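Local coordinates for protein 2-oxo-1,2-dihydroquinoline 8-monooxygenase, oxygenase component (Pseudomonas putida, PDB 1Z02) that probably acts as the oxygenase component that hydroxylates 2-oxo-1,2-dihydroquinoline at its 8-position, using a Rieske [2Fe-2S] cluster and a mononuclear iron, at residues Phe217-Ile222 / Met262-Phe267. Sequence-based numbering, arbitrary orientation.
With FE (Fe (III) ion), chain G.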
ATOM      1  N   PHE A 217     -14.933 -24.983 -10.050  1.00 15.55           N
ATOM      2  CA  PHE A 217     -15.919 -26.030 -10.309  1.00 15.13           C
ATOM      3  C   PHE A 217     -17.349 -25.516 -10.424  1.00 14.73           C
ATOM      4  O   PHE A 217     -18.299 -26.275 -10.252  1.00 14.49           O
ATOM      5  CB  PHE A 217     -15.824 -27.133  -9.242  1.00 13.80           C
ATOM      6  CG  PHE A 217     -16.157 -26.682  -7.844  1.00 14.80           C
ATOM      7  CD1 PHE A 217     -17.467 -26.754  -7.364  1.00 13.16           C
ATOM      8  CD2 PHE A 217     -15.147 -26.221  -6.996  1.00 13.63           C
ATOM      9  CE1 PHE A 217     -17.769 -26.374  -6.062  1.00 14.41           C
ATOM     10  CE2 PHE A 217     -15.432 -25.836  -5.688  1.00 13.57           C
ATOM     11  CZ  PHE A 217     -16.746 -25.915  -5.217  1.00 13.84           C
ATOM     12  N   ASP A 218     -17.490 -24.230 -10.736  1.00 14.91           N
ATOM     13  CA  ASP A 218     -18.805 -23.620 -10.911  1.00 16.63           C
ATOM     14  C   ASP A 218     -19.431 -24.195 -12.189  1.00 19.74           C
ATOM     15  O   ASP A 218     -18.786 -24.225 -13.241  1.00 20.10           O
ATOM     16  CB  ASP A 218     -18.669 -22.104 -11.043  1.00 16.86           C
ATOM     17  CG  ASP A 218     -20.006 -21.421 -11.167  1.00 16.97           C
ATOM     18  OD1 ASP A 218     -20.619 -21.121 -10.128  1.00 16.73           O
ATOM     19  OD2 ASP A 218     -20.454 -21.207 -12.311  1.00 18.94           O
ATOM     20  N   ASN A 219     -20.684 -24.641 -12.103  1.00 22.45           N
ATOM     21  CA  ASN A 219     -21.348 -25.238 -13.255  1.00 25.43           C
ATOM     22  C   ASN A 219     -22.141 -24.277 -14.115  1.00 26.67           C
ATOM     23  O   ASN A 219     -22.426 -24.590 -15.265  1.00 30.21           O
ATOM     24  CB  ASN A 219     -22.286 -26.364 -12.809  1.00 25.39           C
ATOM     25  CG  ASN A 219     -21.604 -27.351 -11.892  1.00 27.00           C
ATOM     26  OD1 ASN A 219     -20.508 -27.826 -12.180  1.00 29.60           O
ATOM     27  ND2 ASN A 219     -22.253 -27.672 -10.781  1.00 26.66           N
ATOM     28  N   ALA A 220     -22.485 -23.106 -13.593  1.00 27.48           N
ATOM     29  CA  ALA A 220     -23.306 -22.186 -14.370  1.00 27.73           C
ATOM     30  C   ALA A 220     -22.750 -20.779 -14.620  1.00 26.66           C
ATOM     31  O   ALA A 220     -23.157 -19.836 -13.950  1.00 27.60           O
ATOM     32  CB  ALA A 220     -24.678 -22.091 -13.716  1.00 27.07           C
ATOM     33  N   HIS A 221     -21.832 -20.628 -15.578  1.00 25.68           N
ATOM     34  CA  HIS A 221     -21.301 -19.298 -15.901  1.00 23.19           C
ATOM     35  C   HIS A 221     -20.911 -19.186 -17.367  1.00 22.76           C
ATOM     36  O   HIS A 221     -19.756 -18.921 -17.714  1.00 22.57           O
ATOM     37  CB  HIS A 221     -20.128 -18.908 -14.986  1.00 21.47           C
ATOM     38  CG  HIS A 221     -18.944 -19.823 -15.056  1.00 20.22           C
ATOM     39  ND1 HIS A 221     -18.963 -21.115 -14.570  1.00 19.30           N
ATOM     40  CD2 HIS A 221     -17.683 -19.609 -15.497  1.00 18.51           C
ATOM     41  CE1 HIS A 221     -17.764 -21.653 -14.705  1.00 18.53           C
ATOM     42  NE2 HIS A 221     -16.970 -20.759 -15.263  1.00 17.83           N
ATOM     43  N   ILE A 222     -21.906 -19.376 -18.229  1.00 21.04           N
ATOM     44  CA  ILE A 222     -21.695 -19.304 -19.674  1.00 20.45           C
ATOM     45  C   ILE A 222     -21.238 -17.919 -20.157  1.00 18.91           C
ATOM     46  O   ILE A 222     -20.351 -17.802 -21.004  1.00 16.14           O
ATOM     47  CB  ILE A 222     -22.989 -19.684 -20.442  1.00 23.73           C
ATOM     48  CG1 ILE A 222     -22.787 -19.540 -21.952  1.00 22.81           C
ATOM     49  CG2 ILE A 222     -24.173 -18.825 -19.966  1.00 23.74           C
ATOM     50  CD1 ILE A 222     -24.029 -19.918 -22.792  1.00 27.23           C
ATOM     51  N   MET A 262     -16.206 -34.250  -3.243  1.00 18.22           N
ATOM     52  CA  MET A 262     -17.496 -34.489  -3.870  1.00 18.35           C
ATOM     53  C   MET A 262     -17.347 -34.678  -5.371  1.00 20.25           C
ATOM     54  O   MET A 262     -16.496 -34.054  -6.011  1.00 19.70           O
ATOM     55  CB  MET A 262     -18.439 -33.312  -3.607  1.00 18.84           C
ATOM     56  CG  MET A 262     -17.921 -31.992  -4.152  1.00 20.31           C
ATOM     57  SD  MET A 262     -18.911 -30.571  -3.683  1.00 19.60           S
ATOM     58  CE  MET A 262     -19.508 -30.008  -5.234  1.00 22.81           C
ATOM     59  N   MET A 263     -18.180 -35.558  -5.914  1.00 20.25           N
ATOM     60  CA  MET A 263     -18.206 -35.856  -7.339  1.00 20.50           C
ATOM     61  C   MET A 263     -19.549 -35.375  -7.869  1.00 21.22           C
ATOM     62  O   MET A 263     -20.594 -35.763  -7.355  1.00 21.47           O
ATOM     63  CB  MET A 263     -18.077 -37.366  -7.571  1.00 21.49           C
ATOM     64  CG  MET A 263     -18.357 -37.816  -8.998  1.00 21.40           C
ATOM     65  SD  MET A 263     -16.923 -37.661 -10.052  1.00 22.58           S
ATOM     66  CE  MET A 263     -16.900 -36.122 -10.341  1.00 19.06           C
ATOM     67  N   GLN A 264     -19.521 -34.528  -8.891  1.00 21.02           N
ATOM     68  CA  GLN A 264     -20.753 -34.021  -9.476  1.00 21.69           C
ATOM     69  C   GLN A 264     -21.182 -34.912 -10.639  1.00 22.81           C
ATOM     70  O   GLN A 264     -20.417 -35.126 -11.588  1.00 22.63           O
ATOM     71  CB  GLN A 264     -20.547 -32.581  -9.934  1.00 20.26           C
ATOM     72  CG  GLN A 264     -20.074 -31.665  -8.817  1.00 19.84           C
ATOM     73  CD  GLN A 264     -20.103 -30.214  -9.203  1.00 20.37           C
ATOM     74  OE1 GLN A 264     -19.325 -29.760 -10.043  1.00 21.12           O
ATOM     75  NE2 GLN A 264     -21.017 -29.473  -8.602  1.00 17.91           N
ATOM     76  N   TRP A 265     -22.404 -35.436 -10.550  1.00 23.57           N
ATOM     77  CA  TRP A 265     -22.936 -36.326 -11.580  1.00 24.19           C
ATOM     78  C   TRP A 265     -23.334 -35.565 -12.841  1.00 25.61           C
ATOM     79  O   TRP A 265     -24.519 -35.438 -13.157  1.00 26.35           O
ATOM     80  CB  TRP A 265     -24.144 -37.113 -11.047  1.00 22.03           C
ATOM     81  CG  TRP A 265     -23.864 -37.949  -9.838  1.00 20.80           C
ATOM     82  CD1 TRP A 265     -24.357 -37.755  -8.584  1.00 20.59           C
ATOM     83  CD2 TRP A 265     -23.056 -39.127  -9.771  1.00 21.63           C
ATOM     84  NE1 TRP A 265     -23.911 -38.741  -7.738  1.00 20.30           N
ATOM     85  CE2 TRP A 265     -23.108 -39.599  -8.444  1.00 21.82           C
ATOM     86  CE3 TRP A 265     -22.291 -39.837 -10.708  1.00 22.48           C
ATOM     87  CZ2 TRP A 265     -22.425 -40.751  -8.022  1.00 23.33           C
ATOM     88  CZ3 TRP A 265     -21.609 -40.986 -10.287  1.00 24.49           C
ATOM     89  CH2 TRP A 265     -21.684 -41.428  -8.957  1.00 24.02           C
ATOM     90  N   LEU A 266     -22.338 -35.051 -13.557  1.00 24.60           N
ATOM     91  CA  LEU A 266     -22.603 -34.314 -14.779  1.00 25.00           C
ATOM     92  C   LEU A 266     -22.947 -35.267 -15.911  1.00 26.45           C
ATOM     93  O   LEU A 266     -22.477 -36.407 -15.952  1.00 24.72           O
ATOM     94  CB  LEU A 266     -21.396 -33.453 -15.168  1.00 22.42           C
ATOM     95  CG  LEU A 266     -20.986 -32.366 -14.175  1.00 20.90           C
ATOM     96  CD1 LEU A 266     -19.985 -31.454 -14.848  1.00 22.54           C
ATOM     97  CD2 LEU A 266     -22.209 -31.568 -13.736  1.00 21.11           C
ATOM     98  N   PHE A 267     -23.780 -34.783 -16.823  1.00 29.51           N
ATOM     99  CA  PHE A 267     -24.231 -35.554 -17.974  1.00 33.53           C
ATOM    100  C   PHE A 267     -25.024 -36.799 -17.589  1.00 34.75           C
ATOM    101  O   PHE A 267     -24.844 -37.888 -18.141  1.00 35.12           O
ATOM    102  CB  PHE A 267     -23.051 -35.894 -18.894  1.00 35.53           C
ATOM    103  CG  PHE A 267     -22.430 -34.681 -19.525  1.00 38.24           C
ATOM    104  CD1 PHE A 267     -21.413 -33.983 -18.878  1.00 38.78           C
ATOM    105  CD2 PHE A 267     -22.917 -34.188 -20.733  1.00 40.13           C
ATOM    106  CE1 PHE A 267     -20.895 -32.811 -19.418  1.00 40.66           C
ATOM    107  CE2 PHE A 267     -22.408 -33.016 -21.284  1.00 41.58           C
ATOM    108  CZ  PHE A 267     -21.394 -32.326 -20.623  1.00 41.94           C
TER
HETATM  109 FE    FE G 501     -14.909 -20.897 -15.969  1.00 14.77          FE
HETATM  110  O   HOH W   1     -14.906 -23.218 -15.965  1.00 20.63           O
HETATM  111  O   HOH W   2     -13.778 -21.876 -14.284  1.00 31.32           O
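Met262 meets Phe217 through its terminal methyl: CE lies 4.1 Å from CE1 of the ring, and the two side chains cross at about a right angle. The bend at chi3 (-116°) brings CE to the ring. Phe217 and Trp397 of helix 392-404 meet edge-to-face (T-shaped), and Trp397 also touches Met262, so the pair lies against that helix. Gln264 carries the central part. With CG anti to its carbonyl carbon (chi1 -56°) and an extended chain beyond, its amide meets that of Asn219 tip to tip, the two planes 37° apart. Between these amides OD1 of Asn219 lies 3.1 Å from OE1 of Gln264, and the nitrogens ND2 and NE2 are likewise 3.1 Å apart. An alanine in place of Asn219 would probably leave the Gln264 amide without its facing partner and open a gap at the tip of Gln264 and beside Leu266. Leu266 closes the contact, its CD2 branch packing loosely against the Asn219 amide group, while Trp271 of strand 271-277 touches Asn219, Gln264 and Leu266 alike. Beyond this interface, His221 NE2 binds the iron at 2.2 Å, with His225 and Asp365 as the other protein ligands, and its ND1 makes a weak hydrogen bond to Asp218 OD2. Asp218 OD1 is hydrogen-bonded to the cluster ligand His108 of a neighbouring subunit. This histidine–aspartate–histidine link between Rieske cluster and mononuclear iron, beside a two-histidine, one-carboxylate facial triad, is characteristic of trimeric Rieske oxygenases.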